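Local structure of subtilisin-like protein (3ZXY) at residues A[3-8]-A[71-76]; A[79-84]-A[92-97]; A[222-227]-A[270-275]; A[243-248]-A[262-267]. The protein probably cleaves peptide bonds as a subtilisin-like serine endopeptidase, this chain being the protease domain of a longer protein. The protein carries 1 engineered substitution. One frame throughout, in Å; residues are numbered along the deposited sequence. Where two conformers were deposited one is given.

Interaction 1. Residues A[3-8]-A[71-76]; sequences SLKGDH and APQCRG
Lys5 and Gly6, in the arm leading to strand 11-16, lie on a tight turn, Ala71 to Cys74, which feeds strand 75-80 of the central parallel sheet. It is a loop-on-turn contact, backbone-bonded at its centre and flanked by the Lys5 and Gln73 side chains. One hydrogen bond pins it: Gln73 N donates to Lys5 O over 2.9 Å with an N-H...O angle of 159°. The turn is type I, closed by Cys74 N to Ala71 O, and Pro72 fits its second position because the ring fixes phi near the value needed. Pro72 CD rests 3.4 Å from Lys5 O, and its CG lies 4.1 Å from Lys5 CB. A glycine in place of Pro72 would probably leave Lys5 CB and O without this apolar cover and set the turn freer to flex. Gln73 CG stands anti to its own carbonyl carbon (chi1 -73°), and the extended chain crosses that of Lys5 obliquely, NE2 passing 3.3 Å from Lys5 CD. Gly6 sits over Cys74: a CB would clash with SG and press against the preceding carbonyl. Further on, Cys74 CA lies 3.5 Å from Asp7 O in a CA-H...O contact, and a water donates to His8 O while taking a weak bond from Arg75 NH1. On the inner side Cys74 packs against Ala222 and Ser226 of helix 210-230, whereas Asp7 OD1 accepts a hydrogen bond from Asn9 N. With a single conventional bond linking the segments directly, their fit depends mainly on close shape, and the polar and charged tips of Gln73 and Lys5 suit a place open to solvent.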
# COMPACT_ATOMS: atom_id res chain seq x y z
N SER A 3 -0.92 19.32 6.75
CA SER A 3 0.38 19.85 6.32
C SER A 3 1.53 18.86 6.44
O SER A 3 2.66 19.20 6.13
CB SER A 3 0.70 21.13 7.10
OG SER A 3 0.81 20.88 8.49
N LEU A 4 1.25 17.62 6.86
CA LEU A 4 2.31 16.62 6.96
C LEU A 4 2.62 16.11 5.57
O LEU A 4 1.71 15.82 4.78
CB LEU A 4 1.86 15.45 7.83
CG LEU A 4 1.50 15.78 9.26
CD1 LEU A 4 1.31 14.46 10.00
CD2 LEU A 4 2.56 16.65 9.90
N LYS A 5 3.90 15.98 5.25
CA LYS A 5 4.27 15.62 3.88
C LYS A 5 5.24 14.47 3.76
O LYS A 5 5.46 13.98 2.67
CB LYS A 5 4.88 16.83 3.19
CG LYS A 5 3.87 17.95 2.96
CD LYS A 5 4.53 19.19 2.40
CE LYS A 5 3.53 20.32 2.26
NZ LYS A 5 4.21 21.63 2.02
N GLY A 6 5.83 14.06 4.86
CA GLY A 6 6.78 12.97 4.85
C GLY A 6 8.21 13.44 4.88
O GLY A 6 8.50 14.62 4.79
N ASP A 7 9.10 12.46 5.01
CA ASP A 7 10.54 12.68 5.15
C ASP A 7 11.22 11.91 4.01
O ASP A 7 10.91 10.75 3.79
CB ASP A 7 10.99 12.17 6.52
CG ASP A 7 12.45 12.47 6.84
OD1 ASP A 7 13.32 12.10 6.06
OD2 ASP A 7 12.75 13.07 7.90
N HIS A 8 12.15 12.56 3.32
CA HIS A 8 12.81 11.91 2.19
C HIS A 8 13.67 10.74 2.59
O HIS A 8 14.04 9.95 1.74
CB HIS A 8 13.61 12.92 1.36
CG HIS A 8 14.86 13.42 2.01
ND1 HIS A 8 14.95 14.64 2.60
CD2 HIS A 8 16.14 12.86 2.10
CE1 HIS A 8 16.20 14.83 3.06
NE2 HIS A 8 16.92 13.74 2.77
N ALA A 71 1.99 11.29 0.98
CA ALA A 71 3.36 11.39 1.49
C ALA A 71 4.27 11.87 0.37
O ALA A 71 5.21 11.19 -0.02
CB ALA A 71 3.81 10.05 2.07
N PRO A 72 3.99 13.08 -0.14
CA PRO A 72 4.67 13.55 -1.34
C PRO A 72 6.17 13.75 -1.19
O PRO A 72 6.86 13.81 -2.20
CB PRO A 72 3.99 14.91 -1.61
CG PRO A 72 3.43 15.33 -0.31
CD PRO A 72 2.99 14.05 0.33
N GLN A 73 6.66 13.90 0.04
CA GLN A 73 8.09 14.12 0.25
C GLN A 73 8.90 12.85 0.54
O GLN A 73 10.12 12.91 0.63
CB GLN A 73 8.31 15.14 1.36
CG GLN A 73 7.97 16.54 0.91
CD GLN A 73 8.35 17.60 1.92
OE1 GLN A 73 9.15 17.35 2.83
NE2 GLN A 73 7.77 18.78 1.78
N CYS A 74 8.23 11.71 0.68
CA CYS A 74 8.98 10.48 0.89
C CYS A 74 9.63 10.07 -0.43
O CYS A 74 9.19 10.48 -1.50
CB CYS A 74 8.05 9.37 1.41
SG CYS A 74 7.50 9.65 3.10
N ARG A 75 10.67 9.25 -0.35
CA ARG A 75 11.30 8.71 -1.56
C ARG A 75 10.54 7.50 -2.07
O ARG A 75 10.22 6.58 -1.30
CB ARG A 75 12.74 8.32 -1.25
CG ARG A 75 13.74 9.46 -1.42
CD ARG A 75 15.14 8.89 -1.59
NE ARG A 75 15.22 7.97 -2.73
CZ ARG A 75 16.07 6.95 -2.85
NH1 ARG A 75 16.94 6.66 -1.88
NH2 ARG A 75 16.03 6.19 -3.93
N GLY A 76 10.20 7.51 -3.36
CA GLY A 76 9.43 6.44 -3.98
C GLY A 76 10.33 5.51 -4.77
O GLY A 76 11.21 5.97 -5.53
O HOH W 1 15.99 7.79 1.18

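Interaction 2. Residues A[79-84]-A[92-97]; sequences VPIFSD and LDLARG
Ile81 has the largest share of this contact, pushing its branched side chain at helix 91-103 between Leu94 and Gly97. Its CG1 occupies the crowded position between backbone N and carbonyl carbon (chi1 56°), which leaves CG2 anti to the carbonyl carbon. CG2 is 3.9 Å from Gly97 CA and 4.1 Å from Asp93 O, so the methyl lies on bare helix backbone. Glycine suits that site: a CB on Gly97 would clash with Ile81 CG2. Val79 CG1 widens the same patch, 3.8 Å from Gly97 O. The pairing belongs to a beta-alpha-beta crossover of the subtilase fold, in which strand 75-80 runs into helix 91-103 and then strand 108-111, with strand 11-16 lying between the two parallel strands in the sheet. Leu94, which buries about as much as Gly97, lies at a slant to Ile81; two conformers were modelled, and the very short approach of its CD2 to Ile81 CD1 is doubtful. Phe82 brings the segment close to the predicted charge relay system, its side chain about 3 Å (nearest atoms) from that of Asp16 and about 4 Å from that of His51. Within the helix, Arg96 NH1 makes a salt bridge with Asp93 OD1, while Asp93 OD2 accepts from Thr90 N.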
# COMPACT_ATOMS: atom_id res chain seq x y z
N VAL A 79 8.70 -0.32 -8.63
CA VAL A 79 9.17 -1.67 -8.97
C VAL A 79 8.06 -2.34 -9.77
O VAL A 79 7.20 -3.04 -9.21
CB VAL A 79 9.53 -2.50 -7.70
CG1 VAL A 79 10.14 -3.85 -8.09
CG2 VAL A 79 10.50 -1.72 -6.82
N PRO A 80 8.05 -2.12 -11.10
CA PRO A 80 6.92 -2.67 -11.85
C PRO A 80 6.98 -4.20 -11.94
O PRO A 80 8.00 -4.79 -12.33
CB PRO A 80 7.03 -1.97 -13.22
CG PRO A 80 7.89 -0.79 -12.98
CD PRO A 80 8.87 -1.22 -11.92
N ILE A 81 5.88 -4.81 -11.52
CA ILE A 81 5.73 -6.26 -11.53
C ILE A 81 4.51 -6.67 -12.33
O ILE A 81 4.52 -7.73 -12.94
CB ILE A 81 5.64 -6.85 -10.10
CG1 ILE A 81 4.50 -6.22 -9.29
CG2 ILE A 81 6.95 -6.64 -9.35
CD1 ILE A 81 4.10 -6.99 -8.05
N PHE A 82 3.47 -5.83 -12.35
CA PHE A 82 2.26 -6.14 -13.12
C PHE A 82 2.49 -5.67 -14.55
O PHE A 82 3.20 -4.70 -14.78
CB PHE A 82 1.00 -5.45 -12.57
CG PHE A 82 0.70 -5.73 -11.11
CD1 PHE A 82 1.02 -6.94 -10.50
CD2 PHE A 82 0.02 -4.76 -10.37
CE1 PHE A 82 0.73 -7.15 -9.15
CE2 PHE A 82 -0.28 -4.97 -9.03
CZ PHE A 82 0.09 -6.16 -8.43
N SER A 83 1.88 -6.34 -15.52
CA SER A 83 2.18 -6.07 -16.93
C SER A 83 0.94 -5.72 -17.72
O SER A 83 -0.13 -6.27 -17.50
CB SER A 83 2.87 -7.29 -17.57
OG SER A 83 2.07 -8.46 -17.48
N ASP A 84 1.10 -4.81 -18.68
CA ASP A 84 0.01 -4.48 -19.60
C ASP A 84 -0.36 -5.63 -20.53
O ASP A 84 -1.49 -5.69 -21.00
CB ASP A 84 0.36 -3.22 -20.41
CG ASP A 84 0.27 -1.95 -19.58
OD1 ASP A 84 -0.56 -1.87 -18.66
OD2 ASP A 84 1.03 -1.00 -19.86
N LEU A 92 5.84 -15.99 -7.88
CA LEU A 92 7.29 -15.88 -8.02
C LEU A 92 7.69 -14.49 -8.52
O LEU A 92 8.67 -13.91 -8.04
CB LEU A 92 7.85 -16.96 -8.95
CG LEU A 92 9.35 -16.88 -9.30
CD1 LEU A 92 10.22 -16.92 -8.03
CD2 LEU A 92 9.78 -17.97 -10.27
N ASP A 93 6.93 -13.94 -9.47
CA ASP A 93 7.18 -12.58 -9.96
C ASP A 93 7.01 -11.56 -8.84
O ASP A 93 7.76 -10.59 -8.73
CB ASP A 93 6.22 -12.21 -11.10
CG ASP A 93 6.41 -13.06 -12.35
OD1 ASP A 93 7.55 -13.46 -12.69
OD2 ASP A 93 5.38 -13.34 -13.01
N LEU A 94 5.98 -11.74 -8.02
CA LEU A 94 5.76 -10.91 -6.83
C LEU A 94 6.95 -11.02 -5.90
O LEU A 94 7.45 -10.01 -5.40
CB LEU A 94 4.51 -11.34 -6.04
CG LEU A 94 3.14 -10.83 -6.45
CD1 LEU A 94 2.06 -11.43 -5.56
CD2 LEU A 94 3.15 -9.32 -6.37
N ALA A 95 7.39 -12.25 -5.65
CA ALA A 95 8.51 -12.47 -4.72
C ALA A 95 9.76 -11.75 -5.20
O ALA A 95 10.49 -11.15 -4.41
CB ALA A 95 8.80 -13.96 -4.54
N ARG A 96 10.02 -11.80 -6.51
CA ARG A 96 11.17 -11.11 -7.09
C ARG A 96 11.10 -9.60 -6.87
O ARG A 96 12.10 -8.96 -6.56
CB ARG A 96 11.25 -11.41 -8.59
CG ARG A 96 12.49 -10.85 -9.25
CD ARG A 96 12.56 -11.13 -10.75
NE ARG A 96 12.45 -12.56 -11.08
CZ ARG A 96 11.34 -13.17 -11.53
NH1 ARG A 96 10.21 -12.49 -11.73
NH2 ARG A 96 11.37 -14.47 -11.79
N GLY A 97 9.91 -9.03 -7.03
CA GLY A 97 9.72 -7.60 -6.82
C GLY A 97 9.95 -7.23 -5.36
O GLY A 97 10.50 -6.17 -5.06

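Interaction 3. Residues A[222-227]-A[270-275]; sequences ALLLSE and SGAFTL
Ala272 opens the contact of helix 269-278 with helix 210-230, its CB meeting Leu224 CD1 at 4.0 Å. The two segments run nearly parallel, at 21°, with axes 10.9 Å apart, and a small residue here leaves room for the leucine as well as for Ser247 of helix 237-247 nearby. Phe273 comes next and spans the gap. Leu224 CD2 lies over the centre of one ring face, 3.5 Å from the centroid and 12° off the normal, a CH-pi contact. The far end of the ring reaches Leu223, CZ approaching its CB at 4.0 Å. At the edge, in the ring plane, Glu227 OE1 stands 3.8 Å from Phe273 CE2, and the two side chains cross at about a right angle. With Glu227 CG anti to its backbone N (chi1 -158°), CG too comes against Phe273 CE2. Leu4 of the N-terminal arm also packs on the ring. Replacing Phe273 by alanine would probably open a gap between the helices, with Leu224 CD2 left without its aromatic partner. Glu227 OE2 is held by a salt bridge to Arg230. A carboxylate oxygen at the rim would meet the weakly positive C-H edge of the ring, so this place can take a charge beside an otherwise apolar helix pair.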
# COMPACT_ATOMS: atom_id res chain seq x y z
N ALA A 222 3.88 5.71 6.01
CA ALA A 222 5.06 6.49 5.69
C ALA A 222 5.13 7.76 6.52
O ALA A 222 6.20 8.14 6.99
CB ALA A 222 5.10 6.79 4.20
N LEU A 223 4.00 8.42 6.74
CA LEU A 223 3.95 9.59 7.59
C LEU A 223 4.28 9.25 9.05
O LEU A 223 4.94 10.03 9.72
CB LEU A 223 2.60 10.29 7.50
CG LEU A 223 2.26 10.88 6.13
CD1 LEU A 223 0.89 11.52 6.19
CD2 LEU A 223 3.31 11.89 5.67
N LEU A 224 3.82 8.09 9.52
CA LEU A 224 4.16 7.67 10.89
C LEU A 224 5.66 7.38 11.03
O LEU A 224 6.29 7.77 12.01
CB LEU A 224 3.30 6.48 11.30
CG LEU A 224 1.83 6.82 11.55
CD1 LEU A 224 0.99 5.55 11.53
CD2 LEU A 224 1.65 7.57 12.87
N LEU A 225 6.26 6.71 10.05
CA LEU A 225 7.72 6.54 10.03
C LEU A 225 8.44 7.88 10.00
O LEU A 225 9.46 8.06 10.64
CB LEU A 225 8.16 5.68 8.85
CG LEU A 225 7.74 4.22 8.86
CD1 LEU A 225 8.06 3.59 7.50
CD2 LEU A 225 8.48 3.49 9.97
N SER A 226 7.92 8.82 9.22
CA SER A 226 8.53 10.13 9.11
C SER A 226 8.50 10.84 10.47
O SER A 226 9.46 11.51 10.86
CB SER A 226 7.81 10.94 8.04
OG SER A 226 7.99 10.35 6.76
N GLU A 227 7.40 10.64 11.19
CA GLU A 227 7.30 11.18 12.54
C GLU A 227 8.32 10.55 13.48
O GLU A 227 8.89 11.24 14.32
CB GLU A 227 5.88 11.01 13.07
CG GLU A 227 5.55 11.98 14.19
CD GLU A 227 5.52 13.43 13.73
OE1 GLU A 227 5.21 13.69 12.54
OE2 GLU A 227 5.82 14.31 14.56
N SER A 270 -5.54 10.03 13.25
CA SER A 270 -5.30 10.85 14.47
C SER A 270 -4.98 9.98 15.67
O SER A 270 -4.04 10.26 16.42
CB SER A 270 -6.48 11.79 14.75
OG SER A 270 -7.67 11.08 14.91
N GLY A 271 -5.69 8.87 15.83
CA GLY A 271 -5.41 7.95 16.91
C GLY A 271 -4.03 7.33 16.85
O GLY A 271 -3.36 7.15 17.88
N ALA A 272 -3.61 6.95 15.65
CA ALA A 272 -2.30 6.35 15.45
C ALA A 272 -1.21 7.35 15.84
O ALA A 272 -0.26 6.99 16.52
CB ALA A 272 -2.13 5.90 14.00
N PHE A 273 -1.37 8.60 15.43
CA PHE A 273 -0.39 9.62 15.77
C PHE A 273 -0.38 9.87 17.27
O PHE A 273 0.68 10.01 17.87
CB PHE A 273 -0.63 10.90 15.00
CG PHE A 273 0.09 10.94 13.68
CD1 PHE A 273 -0.47 10.41 12.54
CD2 PHE A 273 1.35 11.53 13.59
CE1 PHE A 273 0.21 10.45 11.33
CE2 PHE A 273 2.03 11.58 12.38
CZ PHE A 273 1.45 11.03 11.26
N THR A 274 -1.56 9.94 17.88
CA THR A 274 -1.62 10.18 19.34
C THR A 274 -0.89 9.08 20.11
O THR A 274 -0.19 9.35 21.09
CB THR A 274 -3.08 10.31 19.79
OG1 THR A 274 -3.62 11.49 19.19
CG2 THR A 274 -3.20 10.44 21.34
N LEU A 275 -1.07 7.84 19.69
CA LEU A 275 -0.41 6.71 20.35
C LEU A 275 1.10 6.77 20.15
O LEU A 275 1.85 6.55 21.08
CB LEU A 275 -0.90 5.34 19.85
CG LEU A 275 -2.13 4.75 20.52
CD1 LEU A 275 -2.37 3.37 19.93
CD2 LEU A 275 -1.99 4.71 22.03

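Interaction 4. Residues A[243-248]-A[262-267]; sequences LLLQSA and CLAGRL
Leu244 CG is anti to its carbonyl carbon (chi1 -74°) and Leu267 CG anti to its backbone N (chi1 176°); the two side chains lie side by side, pointing the same way, and Leu244 CD2 meets Leu267 CD1 at 3.7 Å. This is a helix-to-loop contact of the subtilase fold: helix 237-247 meets the returning loop, whose Ala264, Gly265 and Leu267 bond through their backbone to strand 187-191, an outermost strand of the parallel sheet. Leucines suit the inner end, where Val220 and Leu224 of helix 210-230 touch Leu244, and Ile216 of the same helix touches Leu267. Nearer the surface, Leu245 CD2 packs on Ala264 CB at 4.0 Å. The loop turns from Cys262 to Gly265 in a type II' beta turn, with Leu263 at an unusual positive phi of 59°, while the disulfide from Cys262 to Cys251 ties the loop back to the chain just after the helix. Gly265 faces Ala248, whose CB sits 3.7 Å from Gly265 CA; a CB on Gly265 would clash with that methyl and with the preceding carbonyl, so glycine fits. Ala248 CA approaches Arg266 O at 3.2 Å in a CA-H...O contact, and its small CB fits against Gly265. Arg266 itself points away, its NH2 bonded to Pro250 O. Ser247 OG and Ser247 N both donate to Leu243 O, from opposite faces of its carbonyl plane. One water completes the join, donating to both Ala248 O and Ala264 O at 2.7 Å each.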
# COMPACT_ATOMS: atom_id res chain seq x y z
N LEU A 243 0.81 0.14 15.66
CA LEU A 243 0.09 1.38 15.98
C LEU A 243 -1.19 1.53 15.17
O LEU A 243 -2.22 1.94 15.70
CB LEU A 243 0.98 2.61 15.77
CG LEU A 243 2.16 2.77 16.73
CD1 LEU A 243 3.17 3.74 16.13
CD2 LEU A 243 1.68 3.26 18.08
N LEU A 244 -1.11 1.22 13.88
CA LEU A 244 -2.27 1.31 13.01
C LEU A 244 -3.34 0.31 13.43
O LEU A 244 -4.55 0.63 13.43
CB LEU A 244 -1.85 1.11 11.55
CG LEU A 244 -1.12 2.30 10.94
CD1 LEU A 244 -0.42 1.94 9.62
CD2 LEU A 244 -2.10 3.47 10.74
N LEU A 245 -2.94 -0.91 13.74
CA LEU A 245 -3.88 -1.92 14.19
C LEU A 245 -4.49 -1.59 15.55
O LEU A 245 -5.69 -1.76 15.76
CB LEU A 245 -3.23 -3.31 14.21
CG LEU A 245 -2.88 -3.89 12.84
CD1 LEU A 245 -2.01 -5.13 13.05
CD2 LEU A 245 -4.13 -4.24 12.05
N GLN A 246 -3.68 -1.09 16.48
CA GLN A 246 -4.17 -0.80 17.83
C GLN A 246 -5.15 0.36 17.87
O GLN A 246 -6.12 0.33 18.64
CB GLN A 246 -3.01 -0.51 18.77
CG GLN A 246 -3.50 -0.28 20.19
CD GLN A 246 -2.46 -0.57 21.23
OE1 GLN A 246 -2.16 0.29 22.07
NE2 GLN A 246 -1.95 -1.80 21.24
N SER A 247 -4.89 1.37 17.05
CA SER A 247 -5.71 2.57 17.02
C SER A 247 -6.93 2.44 16.11
O SER A 247 -7.81 3.29 16.15
CB SER A 247 -4.87 3.78 16.60
OG SER A 247 -4.33 3.62 15.30
N ALA A 248 -7.04 1.34 15.36
CA ALA A 248 -8.18 1.18 14.47
C ALA A 248 -9.51 1.23 15.24
O ALA A 248 -9.63 0.73 16.38
CB ALA A 248 -8.07 -0.15 13.71
N CYS A 262 -15.67 -5.60 9.73
CA CYS A 262 -14.89 -4.45 10.19
C CYS A 262 -13.36 -4.75 10.26
O CYS A 262 -12.56 -3.84 10.41
CB CYS A 262 -15.41 -4.00 11.55
SG CYS A 262 -15.00 -2.29 11.92
N LEU A 263 -12.99 -6.02 10.13
CA LEU A 263 -11.61 -6.47 10.25
C LEU A 263 -11.10 -6.08 11.63
O LEU A 263 -11.87 -6.21 12.61
CB LEU A 263 -10.74 -5.94 9.11
CG LEU A 263 -11.33 -6.10 7.70
CD1 LEU A 263 -10.29 -5.67 6.67
CD2 LEU A 263 -11.81 -7.53 7.42
N ALA A 264 -9.86 -5.62 11.76
CA ALA A 264 -9.40 -5.14 13.06
C ALA A 264 -9.97 -3.78 13.39
O ALA A 264 -9.85 -3.32 14.54
CB ALA A 264 -7.88 -5.10 13.11
N GLY A 265 -10.57 -3.12 12.40
CA GLY A 265 -11.15 -1.80 12.56
C GLY A 265 -10.89 -0.86 11.41
O GLY A 265 -10.23 -1.20 10.43
N ARG A 266 -11.41 0.35 11.55
CA ARG A 266 -11.23 1.40 10.58
C ARG A 266 -9.98 2.22 10.82
O ARG A 266 -9.69 2.59 11.98
CB ARG A 266 -12.43 2.33 10.66
CG ARG A 266 -13.74 1.65 10.32
CD ARG A 266 -14.85 2.65 10.46
NE ARG A 266 -15.20 2.88 11.86
CZ ARG A 266 -15.34 4.07 12.45
NH1 ARG A 266 -15.14 5.21 11.79
NH2 ARG A 266 -15.71 4.11 13.73
N LEU A 267 -9.27 2.56 9.75
CA LEU A 267 -8.09 3.42 9.81
C LEU A 267 -8.40 4.67 10.62
O LEU A 267 -9.38 5.37 10.37
CB LEU A 267 -7.66 3.82 8.41
CG LEU A 267 -6.50 4.78 8.26
CD1 LEU A 267 -5.21 4.18 8.79
CD2 LEU A 267 -6.40 5.17 6.78
O HOH W 2 -10.19 -1.91 16.86

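Overall arrangement
From the N terminus, interaction 1 closes the longest loop, bringing residues 3-8 back to residues 71-76 at the start of strand 75-80. Interaction 2 opens further along that same strand and closes a short loop onto helix 91-103; the two are in series, their centres about 24 Å apart. Interaction 3 then joins helices 210-230 and 269-278, and interaction 4 is nested inside its loop, packing helix 237-247 against the segment that leads to helix 269-278. Interactions 3 and 4 touch through Leu275 and Leu243, while Gly6 and Leu223 link interactions 1 and 3. Interaction 2 stands on the opposite side of the chain's centre from interactions 3 and 4, near the predicted active site.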